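Local atomic coordinates of glucose-6-phosphate isomerase like protein (PDB entry 1WIW), a protein that probably interconverts hexose phosphates, acting as a glucose-6-phosphate and mannose-6-phosphate isomerase built on sugar isomerase (SIS) domains. Residues 88-93 with 99-104; 161-166 with 237-242; 29-34 with 119-124; 110-115 with 130-135; 94-99 with 104-109. All blocks are in the same frame, centred on the assembly; numbering follows the deposited sequence.

Residues 29-34 come first along the chain and wait for 119-124, so contact 3 closes a long loop that holds strands 39-45, 64-70, 90-95 and 102-103. Contacts 1 and 5 both lie within that loop. They cross, because 94-99 opens contact 5 before 99-104 has closed contact 1, and together they fix the edge of the N-terminal parallel sheet and the passage into helix 110-121. Contact 4 opens on that helix before contact 3 has closed and is completed on helix 125-139, so contacts 3 and 4 cross as well. Contact 2 follows separately, about 42 Å from contact 1 between centres, and spans the second, C-terminal sheet.

Contact 1. Residues 88-93 with 99-104; sequences RARVVR and GVEVHI
Arg93 O takes two backbone donors from the segment that follows the short loop after strand 90-95, at the edge of the parallel sheet of the N-terminal SIS domain, where that strand neighbours the short strand 102-103. Val102 N lies in the carbonyl plane at 3.0 Å from Arg93 O, while Glu101 N, at 2.8 Å from the same oxygen, is tilted 25° from that plane. Among charged groups, Glu101 OE2 forms a salt bridge with Arg90 NH2 at 3.1 Å, guanidinium and carboxylate planes turned only 25° from each other; Arg90 NH2 also pairs with Glu33. The long, extended chains of both residues suit them to span this solvent-facing step. Arg93 bends at chi3 (59°) and lays one guanidinium face toward Val100 N, while its NE pairs with Glu69. Replacing Arg93 by alanine is likely to leave Glu69 without its mate and to uncover the Gly99-Val100 peptide. Apolar contact is slight: Val92 CG1 and Val102 CG2 meet at 4.3 Å. Two waters bind Glu101 OE1: one, 2.6 Å from Glu101 OE1, also donates to Val91 O and accepts from Arg90 NE; the other lies 2.9 Å from Arg93 N and accepts from it.

Contact 2. Residues 161-166 with 237-242; sequences LERLPL and RVDALA
The guanidinium of Arg163 has the methyl group of Ala240 over one face, with CB 3.6 Å above the plane and displaced toward the rim. The nearest atom under that methyl is Arg163 NE, 3.7 Å from Ala240 CB. The carboxylate of Asp239 comes in obliquely, its plane turned 61° from that of the guanidinium, so the two groups do not form a flat, two-pronged pair. Instead a single oxygen does the work: Asp239 OD1 makes a salt bridge with Arg163 NH1 at 2.6 Å. A bend at chi3 (-121°), well off a staggered value, turns the head of Arg163 across to reach it, while Asp239 extends its carboxylate with CG anti to the backbone N (chi1 -167°). The NE of Arg163 is not spent on this partner; it donates to Thr159 O, near the C-terminal end of helix 152-160. With a methionine in place of Arg163, Asp239 would probably lose its countercharge and Thr159 O the donor that NE supplies. The small methyl of Ala240 suits a place so close to the guanidinium face. Arg163 also touches Ala217 of the strand between. The contact therefore reaches over strand 216-221 and joins the starts of the two outer strands, 164-168 and 240-244, of the parallel sheet in the C-terminal SIS domain, an alpha/beta fold.

Contact 3. Residues 29-34 with 119-124; sequences PVPGEA and LLATGR
Pro31 pushes its ring against the last turn of helix 110-121, so that an irregular segment following helix 17-23 is laid along the C-terminal end of a helix in the N-terminal SIS domain, an alpha/beta fold. The bump is the CG-CD edge of the ring; the hollow is a shallow one between the side chain of Leu120 and the backbone leading to Ala121. Pro31 CD rests 3.6 Å from Leu120 CB, and CG of the same proline lies 3.7 Å from Leu120 O and 3.9 Å from Ala121 N. Proline fits because its closed ring is compact and apolar, and the small methyl of Ala121 lets it come close to the helix backbone, the two CB atoms of Pro31 and Ala121 being 4.4 Å apart. The side chains of Leu120 and Pro31 cross at about a right angle. With CG anti to its carbonyl carbon (chi1 -70°), Leu120 raises CD1 beside the proline, where Val30 CG1 touches it at 4.3 Å. Leu120 also touches Leu128 of helix 125-139, and Pro31 packs on Phe117, so the loop, helix 110-121 and the following helix meet here. Beyond the hollow the helix ends: Gly123 takes a positive phi, which glycine adopts readily, and the chain turns back so that Arg124 N donates to Leu119 O at 2.8 Å.

Contact 4. Residues 110-115 with 130-135; sequences APYRYL and SVDEAL
Tyr112 extends its ring from helix 110-121 past the side chain of Leu135, which runs alongside in the opposite direction, Leu135 CD2 coming to 3.9 Å from Tyr112 CD2. The two helices, 110-121 and 125-139, form an antiparallel helix hairpin, joined by the short link 122-124; their segments run at 153° to one another. The segment axes come no nearer than 12.5 Å, a wide separation that the long tyrosine side chain largely spans, with a ring for the apolar part of the way and a hydroxyl at its far end. With CG anti to the backbone N (chi1 163°), the ring reaches across to helix 125-139. Val131 CG1 approaches its edge, 4.3 Å from Tyr112 CE2, and the branched, apolar valine suits this buried spot beside the ring's rim. Both Val131 and Leu135 also pack on helix 251-272, so the hairpin is held against that helix as well. At the hydroxyl the contact turns polar. Asp132 suits the place because its short side chain, leaning in from the next position along the helix, brings a carboxylate to the rim of the ring. Tyr112 OH accepts a hydrogen bond from Gly26 N of the loop after helix 17-23, and both its roles are used: the hydroxyl also donates to Asp132 OD2 at 2.7 Å, on the syn side and 33° out of the carboxylate plane.

Contact 5. Residues 94-99 with 104-109; sequences VGFRPG and IPPSPL
Phe96 and Pro106 cross at about a right angle, Pro106 CG approaching the aromatic ring obliquely. Pro106 CD lies 3.6 Å from Phe96 CB, and Pro106 CG is 3.8 Å from Phe96 CG, so the rigid, apolar proline meets the root of the phenylalanine and the beginning of its ring. With chi1 at 60°, CG stands between the backbone N and the carbonyl carbon, and the ring leads away from 104-109. The aliphatic part of Arg97 then lies over one ring face, its CG 4.1 Å above the plane of Phe96, and Arg287 of helix 284-288 touches both Phe96 and Pro106. Between the side chains the backbones are linked: Ile104 N donates to Gly95 O at 2.7 Å in a nearly straight bond (170°), though the donor stands 41° out of the carbonyl plane. Here strand 90-95 of the parallel sheet ends, and the chain that has left strand 102-103 starts toward helix 110-121. The fully extended backbone at Gly95 suits glycine, and Tyr114 packs against its CA. Ile104 packs beside Val94, though their closest modelled approach is doubtful, and on Ala110 and Tyr114 of helix 110-121. Farther along, Ser107 OG accepts from Leu109 N at 3.1 Å, a capping bond ahead of helix 110-121; a serine is short enough to fold back on that N-H, and its OG also bonds Glu20.

Contact 1. Residues 88-93 with 99-104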
# COMPACT_ATOMS: atom_id res chain seq x y z
N ARG B 88 -13.83 22.26 -18.23
CA ARG B 88 -15.25 22.27 -18.59
C ARG B 88 -16.01 21.12 -17.94
O ARG B 88 -17.20 20.92 -18.20
CB ARG B 88 -15.40 22.19 -20.11
CG ARG B 88 -14.59 23.21 -20.88
CD ARG B 88 -14.87 23.13 -22.37
NE ARG B 88 -14.77 21.76 -22.87
CZ ARG B 88 -13.67 21.01 -22.80
NH1 ARG B 88 -12.57 21.50 -22.25
NH2 ARG B 88 -13.68 19.78 -23.28
N ALA B 89 -15.32 20.35 -17.10
CA ALA B 89 -15.95 19.22 -16.43
C ALA B 89 -16.80 19.66 -15.25
O ALA B 89 -16.40 20.52 -14.46
CB ALA B 89 -14.88 18.25 -15.95
N ARG B 90 -17.99 19.07 -15.13
CA ARG B 90 -18.89 19.38 -14.04
C ARG B 90 -18.44 18.59 -12.82
O ARG B 90 -18.21 17.38 -12.91
CB ARG B 90 -20.32 18.98 -14.40
CG ARG B 90 -21.30 19.11 -13.24
CD ARG B 90 -22.63 18.46 -13.55
NE ARG B 90 -23.50 18.43 -12.38
CZ ARG B 90 -24.69 17.84 -12.35
NH1 ARG B 90 -25.16 17.23 -13.42
NH2 ARG B 90 -25.41 17.86 -11.23
N VAL B 91 -18.30 19.27 -11.69
CA VAL B 91 -17.87 18.60 -10.46
C VAL B 91 -19.04 18.18 -9.59
O VAL B 91 -19.91 18.99 -9.26
CB VAL B 91 -16.95 19.52 -9.63
CG1 VAL B 91 -16.50 18.80 -8.36
CG2 VAL B 91 -15.74 19.93 -10.46
N VAL B 92 -19.07 16.90 -9.22
CA VAL B 92 -20.11 16.37 -8.36
C VAL B 92 -19.46 15.81 -7.10
O VAL B 92 -18.77 14.80 -7.15
CB VAL B 92 -20.91 15.26 -9.06
CG1 VAL B 92 -21.93 14.67 -8.09
CG2 VAL B 92 -21.63 15.81 -10.28
N ARG B 93 -19.69 16.50 -5.99
CA ARG B 93 -19.13 16.11 -4.70
C ARG B 93 -20.00 15.09 -3.98
O ARG B 93 -21.18 15.34 -3.72
CB ARG B 93 -18.96 17.34 -3.82
CG ARG B 93 -18.05 18.42 -4.38
CD ARG B 93 -18.09 19.66 -3.50
NE ARG B 93 -17.66 19.35 -2.13
CZ ARG B 93 -17.93 20.11 -1.08
NH1 ARG B 93 -18.63 21.23 -1.22
NH2 ARG B 93 -17.49 19.75 0.12
N GLY B 99 -21.62 20.14 2.85
CA GLY B 99 -21.59 20.87 1.60
C GLY B 99 -21.60 20.04 0.32
O GLY B 99 -21.61 20.62 -0.78
N VAL B 100 -21.59 18.72 0.43
CA VAL B 100 -21.58 17.85 -0.75
C VAL B 100 -22.92 17.79 -1.45
O VAL B 100 -23.96 18.11 -0.87
CB VAL B 100 -21.16 16.41 -0.38
CG1 VAL B 100 -19.79 16.42 0.27
CG2 VAL B 100 -22.19 15.78 0.54
N GLU B 101 -22.90 17.37 -2.72
CA GLU B 101 -24.11 17.25 -3.52
C GLU B 101 -24.84 15.93 -3.27
O GLU B 101 -26.07 15.87 -3.29
CB GLU B 101 -23.76 17.38 -5.01
CG GLU B 101 -24.97 17.51 -5.93
CD GLU B 101 -24.60 17.75 -7.38
OE1 GLU B 101 -23.79 18.67 -7.64
OE2 GLU B 101 -25.12 17.03 -8.26
N VAL B 102 -24.07 14.87 -3.03
CA VAL B 102 -24.62 13.55 -2.75
C VAL B 102 -24.02 13.08 -1.42
O VAL B 102 -22.80 12.93 -1.30
CB VAL B 102 -24.28 12.55 -3.87
CG1 VAL B 102 -24.92 11.20 -3.58
CG2 VAL B 102 -24.77 13.09 -5.20
N HIS B 103 -24.88 12.83 -0.45
CA HIS B 103 -24.43 12.44 0.88
C HIS B 103 -24.30 10.95 1.19
O HIS B 103 -25.20 10.15 0.92
CB HIS B 103 -25.34 13.10 1.93
CG HIS B 103 -24.78 13.08 3.31
ND1 HIS B 103 -25.51 12.66 4.40
CD2 HIS B 103 -23.56 13.42 3.79
CE1 HIS B 103 -24.76 12.74 5.49
NE2 HIS B 103 -23.57 13.19 5.14
N ILE B 104 -23.16 10.59 1.76
CA ILE B 104 -22.87 9.22 2.18
C ILE B 104 -22.19 9.35 3.54
O ILE B 104 -20.99 9.64 3.61
CB ILE B 104 -21.90 8.49 1.21
CG1 ILE B 104 -22.57 8.24 -0.14
CG2 ILE B 104 -21.51 7.13 1.81
CD1 ILE B 104 -22.87 9.48 -0.92
O HOH W 1 -22.47 19.55 -9.73
O HOH W 2 -21.11 19.07 -6.02

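Contact 2. Residues 161-166 with 237-242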
# COMPACT_ATOMS: atom_id res chain seq x y z
N LEU B 161 -7.20 -14.79 15.28
CA LEU B 161 -7.12 -14.42 16.69
C LEU B 161 -5.69 -14.50 17.21
O LEU B 161 -5.04 -15.54 17.12
CB LEU B 161 -8.03 -15.33 17.53
CG LEU B 161 -8.02 -15.14 19.05
CD1 LEU B 161 -8.43 -13.73 19.42
CD2 LEU B 161 -8.95 -16.16 19.69
N GLU B 162 -5.20 -13.38 17.74
CA GLU B 162 -3.85 -13.28 18.28
C GLU B 162 -2.75 -13.56 17.26
O GLU B 162 -1.69 -14.11 17.60
CB GLU B 162 -3.71 -14.18 19.50
CG GLU B 162 -4.55 -13.69 20.68
CD GLU B 162 -4.40 -14.54 21.91
OE1 GLU B 162 -3.26 -14.71 22.39
OE2 GLU B 162 -5.43 -15.05 22.40
N ARG B 163 -3.01 -13.20 16.02
CA ARG B 163 -2.03 -13.36 14.95
C ARG B 163 -1.97 -12.05 14.19
O ARG B 163 -2.85 -11.20 14.34
CB ARG B 163 -2.42 -14.48 13.99
CG ARG B 163 -2.14 -15.88 14.53
CD ARG B 163 -1.99 -16.85 13.37
NE ARG B 163 -2.96 -17.93 13.45
CZ ARG B 163 -2.82 -19.00 14.22
NH1 ARG B 163 -1.75 -19.13 14.99
NH2 ARG B 163 -3.77 -19.92 14.24
N LEU B 164 -0.93 -11.89 13.39
CA LEU B 164 -0.76 -10.69 12.58
C LEU B 164 -1.09 -11.11 11.15
O LEU B 164 -0.29 -11.75 10.48
CB LEU B 164 0.69 -10.19 12.65
CG LEU B 164 1.03 -8.98 11.78
CD1 LEU B 164 0.13 -7.81 12.15
CD2 LEU B 164 2.50 -8.61 11.96
N PRO B 165 -2.31 -10.78 10.68
CA PRO B 165 -2.67 -11.17 9.32
C PRO B 165 -1.93 -10.43 8.21
O PRO B 165 -1.68 -9.23 8.29
CB PRO B 165 -4.19 -10.94 9.28
CG PRO B 165 -4.40 -9.86 10.28
CD PRO B 165 -3.45 -10.20 11.40
N LEU B 166 -1.58 -11.19 7.18
CA LEU B 166 -0.89 -10.67 6.01
C LEU B 166 -1.83 -10.92 4.84
O LEU B 166 -2.00 -12.07 4.41
CB LEU B 166 0.44 -11.41 5.82
CG LEU B 166 1.20 -11.23 4.50
CD1 LEU B 166 1.40 -9.75 4.19
CD2 LEU B 166 2.54 -11.96 4.59
N ARG B 237 6.85 -20.76 5.42
CA ARG B 237 7.32 -19.57 6.12
C ARG B 237 6.40 -18.89 7.14
O ARG B 237 6.88 -18.09 7.94
CB ARG B 237 7.79 -18.54 5.08
CG ARG B 237 8.93 -19.06 4.19
CD ARG B 237 9.35 -18.03 3.15
NE ARG B 237 10.53 -18.44 2.39
CZ ARG B 237 10.54 -19.41 1.47
NH1 ARG B 237 9.43 -20.07 1.17
NH2 ARG B 237 11.67 -19.70 0.84
N VAL B 238 5.11 -19.18 7.12
CA VAL B 238 4.22 -18.54 8.08
C VAL B 238 3.55 -19.52 9.04
O VAL B 238 3.44 -20.71 8.76
CB VAL B 238 3.12 -17.70 7.38
CG1 VAL B 238 3.77 -16.73 6.39
CG2 VAL B 238 2.13 -18.60 6.69
N ASP B 239 3.10 -18.99 10.18
CA ASP B 239 2.45 -19.77 11.22
C ASP B 239 1.15 -20.42 10.74
O ASP B 239 0.88 -21.58 11.04
CB ASP B 239 2.17 -18.88 12.43
CG ASP B 239 1.78 -19.68 13.67
OD1 ASP B 239 0.74 -19.35 14.28
OD2 ASP B 239 2.51 -20.62 14.02
N ALA B 240 0.34 -19.66 10.01
CA ALA B 240 -0.93 -20.16 9.49
C ALA B 240 -1.21 -19.54 8.13
O ALA B 240 -0.76 -18.43 7.84
CB ALA B 240 -2.06 -19.82 10.45
N LEU B 241 -1.94 -20.26 7.29
CA LEU B 241 -2.26 -19.77 5.95
C LEU B 241 -3.70 -20.08 5.57
O LEU B 241 -4.17 -21.21 5.73
CB LEU B 241 -1.30 -20.40 4.93
CG LEU B 241 -1.51 -20.10 3.45
CD1 LEU B 241 -1.74 -18.61 3.24
CD2 LEU B 241 -0.28 -20.55 2.66
N ALA B 242 -4.40 -19.07 5.05
CA ALA B 242 -5.79 -19.24 4.63
C ALA B 242 -5.99 -18.80 3.19
O ALA B 242 -5.49 -17.76 2.77
CB ALA B 242 -6.70 -18.43 5.55

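Contact 3. Residues 29-34 with 119-124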
# COMPACT_ATOMS: atom_id res chain seq x y z
N PRO B 29 -26.89 6.25 -1.70
CA PRO B 29 -27.59 7.14 -2.64
C PRO B 29 -27.68 6.60 -4.06
O PRO B 29 -26.80 5.86 -4.52
CB PRO B 29 -26.75 8.41 -2.58
CG PRO B 29 -25.37 7.87 -2.40
CD PRO B 29 -25.58 6.81 -1.33
N VAL B 30 -28.75 6.99 -4.73
CA VAL B 30 -29.03 6.59 -6.10
C VAL B 30 -29.00 7.88 -6.93
O VAL B 30 -29.57 8.89 -6.53
CB VAL B 30 -30.43 5.95 -6.21
CG1 VAL B 30 -30.79 5.68 -7.65
CG2 VAL B 30 -30.46 4.66 -5.40
N PRO B 31 -28.33 7.86 -8.09
CA PRO B 31 -28.29 9.07 -8.91
C PRO B 31 -29.68 9.46 -9.40
O PRO B 31 -30.45 8.61 -9.84
CB PRO B 31 -27.33 8.70 -10.04
CG PRO B 31 -27.49 7.23 -10.16
CD PRO B 31 -27.56 6.77 -8.73
N GLY B 32 -30.00 10.74 -9.29
CA GLY B 32 -31.30 11.22 -9.72
C GLY B 32 -31.28 11.91 -11.07
O GLY B 32 -32.24 12.57 -11.45
N GLU B 33 -30.18 11.75 -11.81
CA GLU B 33 -30.07 12.37 -13.12
C GLU B 33 -28.99 11.70 -13.96
O GLU B 33 -28.11 11.01 -13.43
CB GLU B 33 -29.79 13.86 -12.98
CG GLU B 33 -28.50 14.21 -12.25
CD GLU B 33 -28.47 15.66 -11.80
OE1 GLU B 33 -27.39 16.14 -11.40
OE2 GLU B 33 -29.52 16.32 -11.85
N ALA B 34 -29.06 11.90 -15.27
CA ALA B 34 -28.10 11.32 -16.19
C ALA B 34 -26.87 12.20 -16.34
O ALA B 34 -26.80 13.05 -17.23
CB ALA B 34 -28.75 11.10 -17.56
N LEU B 119 -21.40 3.13 -10.23
CA LEU B 119 -21.87 2.21 -11.26
C LEU B 119 -23.21 2.67 -11.83
O LEU B 119 -23.43 2.63 -13.04
CB LEU B 119 -21.98 0.79 -10.70
CG LEU B 119 -20.67 0.14 -10.24
CD1 LEU B 119 -20.93 -1.31 -9.83
CD2 LEU B 119 -19.64 0.19 -11.36
N LEU B 120 -24.11 3.11 -10.95
CA LEU B 120 -25.42 3.58 -11.38
C LEU B 120 -25.33 4.92 -12.11
O LEU B 120 -26.19 5.24 -12.94
CB LEU B 120 -26.36 3.73 -10.17
CG LEU B 120 -26.82 2.45 -9.49
CD1 LEU B 120 -27.59 2.79 -8.22
CD2 LEU B 120 -27.70 1.65 -10.44
N ALA B 121 -24.30 5.69 -11.80
CA ALA B 121 -24.10 6.99 -12.42
C ALA B 121 -23.43 6.88 -13.79
O ALA B 121 -23.50 7.80 -14.60
CB ALA B 121 -23.26 7.89 -11.51
N THR B 122 -22.77 5.76 -14.04
CA THR B 122 -22.06 5.56 -15.30
C THR B 122 -22.67 4.48 -16.20
O THR B 122 -21.97 3.91 -17.04
CB THR B 122 -20.58 5.23 -15.04
OG1 THR B 122 -20.49 4.08 -14.20
CG2 THR B 122 -19.87 6.41 -14.37
N GLY B 123 -23.95 4.20 -16.01
CA GLY B 123 -24.63 3.21 -16.84
C GLY B 123 -24.21 1.76 -16.67
O GLY B 123 -24.36 0.96 -17.59
N ARG B 124 -23.69 1.40 -15.49
CA ARG B 124 -23.28 0.03 -15.27
C ARG B 124 -24.18 -0.72 -14.28
O ARG B 124 -23.70 -1.36 -13.34
CB ARG B 124 -21.83 -0.01 -14.79
CG ARG B 124 -20.83 0.35 -15.88
CD ARG B 124 -19.50 -0.34 -15.64
NE ARG B 124 -18.58 0.48 -14.88
CZ ARG B 124 -17.42 0.04 -14.39
NH1 ARG B 124 -16.63 0.86 -13.71
NH2 ARG B 124 -17.06 -1.22 -14.57

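Contact 4. Residues 110-115 with 130-135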
# COMPACT_ATOMS: atom_id res chain seq x y z
N ALA B 110 -19.07 2.08 3.84
CA ALA B 110 -19.34 3.08 2.81
C ALA B 110 -18.72 2.78 1.43
O ALA B 110 -19.27 3.20 0.41
CB ALA B 110 -18.89 4.46 3.30
N PRO B 111 -17.58 2.06 1.38
CA PRO B 111 -17.02 1.78 0.05
C PRO B 111 -18.03 1.16 -0.91
O PRO B 111 -18.06 1.50 -2.09
CB PRO B 111 -15.85 0.86 0.37
CG PRO B 111 -15.34 1.43 1.66
CD PRO B 111 -16.64 1.65 2.44
N TYR B 112 -18.86 0.26 -0.40
CA TYR B 112 -19.87 -0.37 -1.24
C TYR B 112 -20.85 0.68 -1.75
O TYR B 112 -21.24 0.67 -2.92
CB TYR B 112 -20.65 -1.44 -0.47
CG TYR B 112 -21.97 -1.83 -1.14
CD1 TYR B 112 -23.15 -1.15 -0.85
CD2 TYR B 112 -22.01 -2.84 -2.11
CE1 TYR B 112 -24.35 -1.45 -1.51
CE2 TYR B 112 -23.21 -3.15 -2.78
CZ TYR B 112 -24.37 -2.45 -2.47
OH TYR B 112 -25.54 -2.74 -3.14
N ARG B 113 -21.26 1.59 -0.87
CA ARG B 113 -22.21 2.62 -1.24
C ARG B 113 -21.64 3.61 -2.27
O ARG B 113 -22.35 4.06 -3.17
CB ARG B 113 -22.73 3.33 0.02
CG ARG B 113 -23.37 2.35 1.01
CD ARG B 113 -23.85 3.01 2.31
NE ARG B 113 -24.36 2.00 3.24
CZ ARG B 113 -23.83 1.74 4.43
NH1 ARG B 113 -22.77 2.43 4.85
NH2 ARG B 113 -24.34 0.78 5.20
N TYR B 114 -20.36 3.95 -2.15
CA TYR B 114 -19.76 4.86 -3.13
C TYR B 114 -19.71 4.16 -4.49
O TYR B 114 -20.05 4.76 -5.51
CB TYR B 114 -18.33 5.26 -2.73
CG TYR B 114 -18.22 6.36 -1.69
CD1 TYR B 114 -18.15 6.06 -0.33
CD2 TYR B 114 -18.18 7.70 -2.07
CE1 TYR B 114 -18.03 7.08 0.63
CE2 TYR B 114 -18.05 8.72 -1.13
CZ TYR B 114 -17.98 8.40 0.22
OH TYR B 114 -17.86 9.41 1.15
N LEU B 115 -19.27 2.91 -4.50
CA LEU B 115 -19.17 2.14 -5.74
C LEU B 115 -20.52 1.99 -6.42
O LEU B 115 -20.64 2.17 -7.63
CB LEU B 115 -18.57 0.75 -5.48
CG LEU B 115 -18.48 -0.16 -6.72
CD1 LEU B 115 -17.59 0.47 -7.78
CD2 LEU B 115 -17.96 -1.51 -6.31
N SER B 130 -24.35 -7.89 -10.59
CA SER B 130 -23.47 -9.04 -10.32
C SER B 130 -22.80 -8.89 -8.95
O SER B 130 -22.55 -9.88 -8.26
CB SER B 130 -22.41 -9.18 -11.42
OG SER B 130 -21.43 -8.16 -11.34
N VAL B 131 -22.51 -7.66 -8.56
CA VAL B 131 -21.89 -7.40 -7.25
C VAL B 131 -22.90 -7.74 -6.15
O VAL B 131 -22.59 -8.46 -5.20
CB VAL B 131 -21.49 -5.92 -7.12
CG1 VAL B 131 -21.18 -5.59 -5.65
CG2 VAL B 131 -20.27 -5.64 -7.99
N ASP B 132 -24.11 -7.19 -6.27
CA ASP B 132 -25.17 -7.45 -5.29
C ASP B 132 -25.47 -8.94 -5.19
O ASP B 132 -25.68 -9.47 -4.10
CB ASP B 132 -26.44 -6.69 -5.69
CG ASP B 132 -26.32 -5.19 -5.48
OD1 ASP B 132 -27.25 -4.46 -5.87
OD2 ASP B 132 -25.30 -4.74 -4.91
N GLU B 133 -25.52 -9.62 -6.34
CA GLU B 133 -25.81 -11.05 -6.35
C GLU B 133 -24.75 -11.82 -5.57
O GLU B 133 -25.06 -12.72 -4.79
CB GLU B 133 -25.88 -11.56 -7.79
CG GLU B 133 -27.15 -11.14 -8.51
CD GLU B 133 -27.10 -11.39 -10.01
OE1 GLU B 133 -28.17 -11.30 -10.65
OE2 GLU B 133 -26.00 -11.66 -10.54
N ALA B 134 -23.49 -11.45 -5.77
CA ALA B 134 -22.37 -12.09 -5.09
C ALA B 134 -22.43 -11.84 -3.58
O ALA B 134 -22.22 -12.76 -2.78
CB ALA B 134 -21.06 -11.57 -5.66
N LEU B 135 -22.73 -10.61 -3.19
CA LEU B 135 -22.81 -10.30 -1.77
C LEU B 135 -24.00 -10.98 -1.10
O LEU B 135 -23.90 -11.40 0.04
CB LEU B 135 -22.87 -8.78 -1.55
CG LEU B 135 -21.51 -8.11 -1.32
CD1 LEU B 135 -20.57 -8.38 -2.48
CD2 LEU B 135 -21.70 -6.60 -1.13

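Contact 5. Residues 94-99 with 104-109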
# COMPACT_ATOMS: atom_id res chain seq x y z
N VAL B 94 -19.41 13.95 -3.67
CA VAL B 94 -20.10 12.87 -2.98
C VAL B 94 -19.31 12.55 -1.71
O VAL B 94 -18.15 12.16 -1.78
CB VAL B 94 -20.15 11.60 -3.86
CG1 VAL B 94 -20.95 10.52 -3.17
CG2 VAL B 94 -20.75 11.94 -5.21
N GLY B 95 -19.94 12.74 -0.54
CA GLY B 95 -19.25 12.47 0.71
C GLY B 95 -20.10 12.64 1.95
O GLY B 95 -21.32 12.54 1.89
N PHE B 96 -19.46 12.91 3.08
CA PHE B 96 -20.20 13.08 4.33
C PHE B 96 -20.33 14.52 4.82
O PHE B 96 -21.18 14.81 5.66
CB PHE B 96 -19.57 12.23 5.44
CG PHE B 96 -18.14 12.57 5.73
CD1 PHE B 96 -17.12 12.05 4.95
CD2 PHE B 96 -17.82 13.43 6.77
CE1 PHE B 96 -15.79 12.38 5.20
CE2 PHE B 96 -16.50 13.77 7.03
CZ PHE B 96 -15.48 13.24 6.25
N ARG B 97 -19.49 15.42 4.32
CA ARG B 97 -19.57 16.82 4.74
C ARG B 97 -20.88 17.43 4.26
O ARG B 97 -21.38 17.08 3.19
CB ARG B 97 -18.38 17.62 4.20
CG ARG B 97 -17.03 17.16 4.74
CD ARG B 97 -15.92 18.14 4.39
NE ARG B 97 -14.60 17.67 4.81
CZ ARG B 97 -14.25 17.41 6.07
NH1 ARG B 97 -15.12 17.59 7.06
NH2 ARG B 97 -13.03 16.98 6.35
N PRO B 98 -21.45 18.36 5.05
CA PRO B 98 -22.71 19.04 4.74
C PRO B 98 -22.77 19.78 3.40
O PRO B 98 -23.86 20.03 2.88
CB PRO B 98 -22.90 19.97 5.93
CG PRO B 98 -21.49 20.28 6.34
CD PRO B 98 -20.84 18.92 6.26
N GLY B 99 -21.62 20.14 2.85
CA GLY B 99 -21.59 20.87 1.60
C GLY B 99 -21.60 20.04 0.32
O GLY B 99 -21.61 20.62 -0.78
N ILE B 104 -23.16 10.59 1.76
CA ILE B 104 -22.87 9.22 2.18
C ILE B 104 -22.19 9.35 3.54
O ILE B 104 -20.99 9.64 3.61
CB ILE B 104 -21.90 8.49 1.21
CG1 ILE B 104 -22.57 8.24 -0.14
CG2 ILE B 104 -21.51 7.13 1.81
CD1 ILE B 104 -22.87 9.48 -0.92
N PRO B 105 -22.95 9.18 4.62
CA PRO B 105 -22.38 9.28 5.97
C PRO B 105 -21.23 8.29 6.23
O PRO B 105 -21.13 7.25 5.57
CB PRO B 105 -23.59 9.06 6.89
CG PRO B 105 -24.54 8.27 6.04
CD PRO B 105 -24.40 8.92 4.68
N PRO B 106 -20.35 8.62 7.18
CA PRO B 106 -19.22 7.75 7.51
C PRO B 106 -19.66 6.36 7.93
O PRO B 106 -20.64 6.20 8.66
CB PRO B 106 -18.53 8.50 8.66
CG PRO B 106 -18.88 9.93 8.39
CD PRO B 106 -20.33 9.84 8.01
N SER B 107 -18.94 5.36 7.44
CA SER B 107 -19.22 3.96 7.76
C SER B 107 -18.11 3.12 7.17
O SER B 107 -17.58 3.44 6.10
CB SER B 107 -20.56 3.53 7.15
OG SER B 107 -20.74 2.12 7.23
N PRO B 108 -17.72 2.04 7.87
CA PRO B 108 -16.65 1.16 7.37
C PRO B 108 -17.14 0.51 6.08
O PRO B 108 -16.34 0.09 5.25
CB PRO B 108 -16.51 0.11 8.48
CG PRO B 108 -17.21 0.72 9.67
CD PRO B 108 -18.33 1.51 9.09
N LEU B 109 -18.46 0.44 5.93
CA LEU B 109 -19.07 -0.18 4.75
C LEU B 109 -19.37 0.80 3.62
O LEU B 109 -19.87 0.41 2.56
CB LEU B 109 -20.36 -0.90 5.16
CG LEU B 109 -20.23 -1.82 6.39
CD1 LEU B 109 -21.56 -2.50 6.66
CD2 LEU B 109 -19.12 -2.85 6.15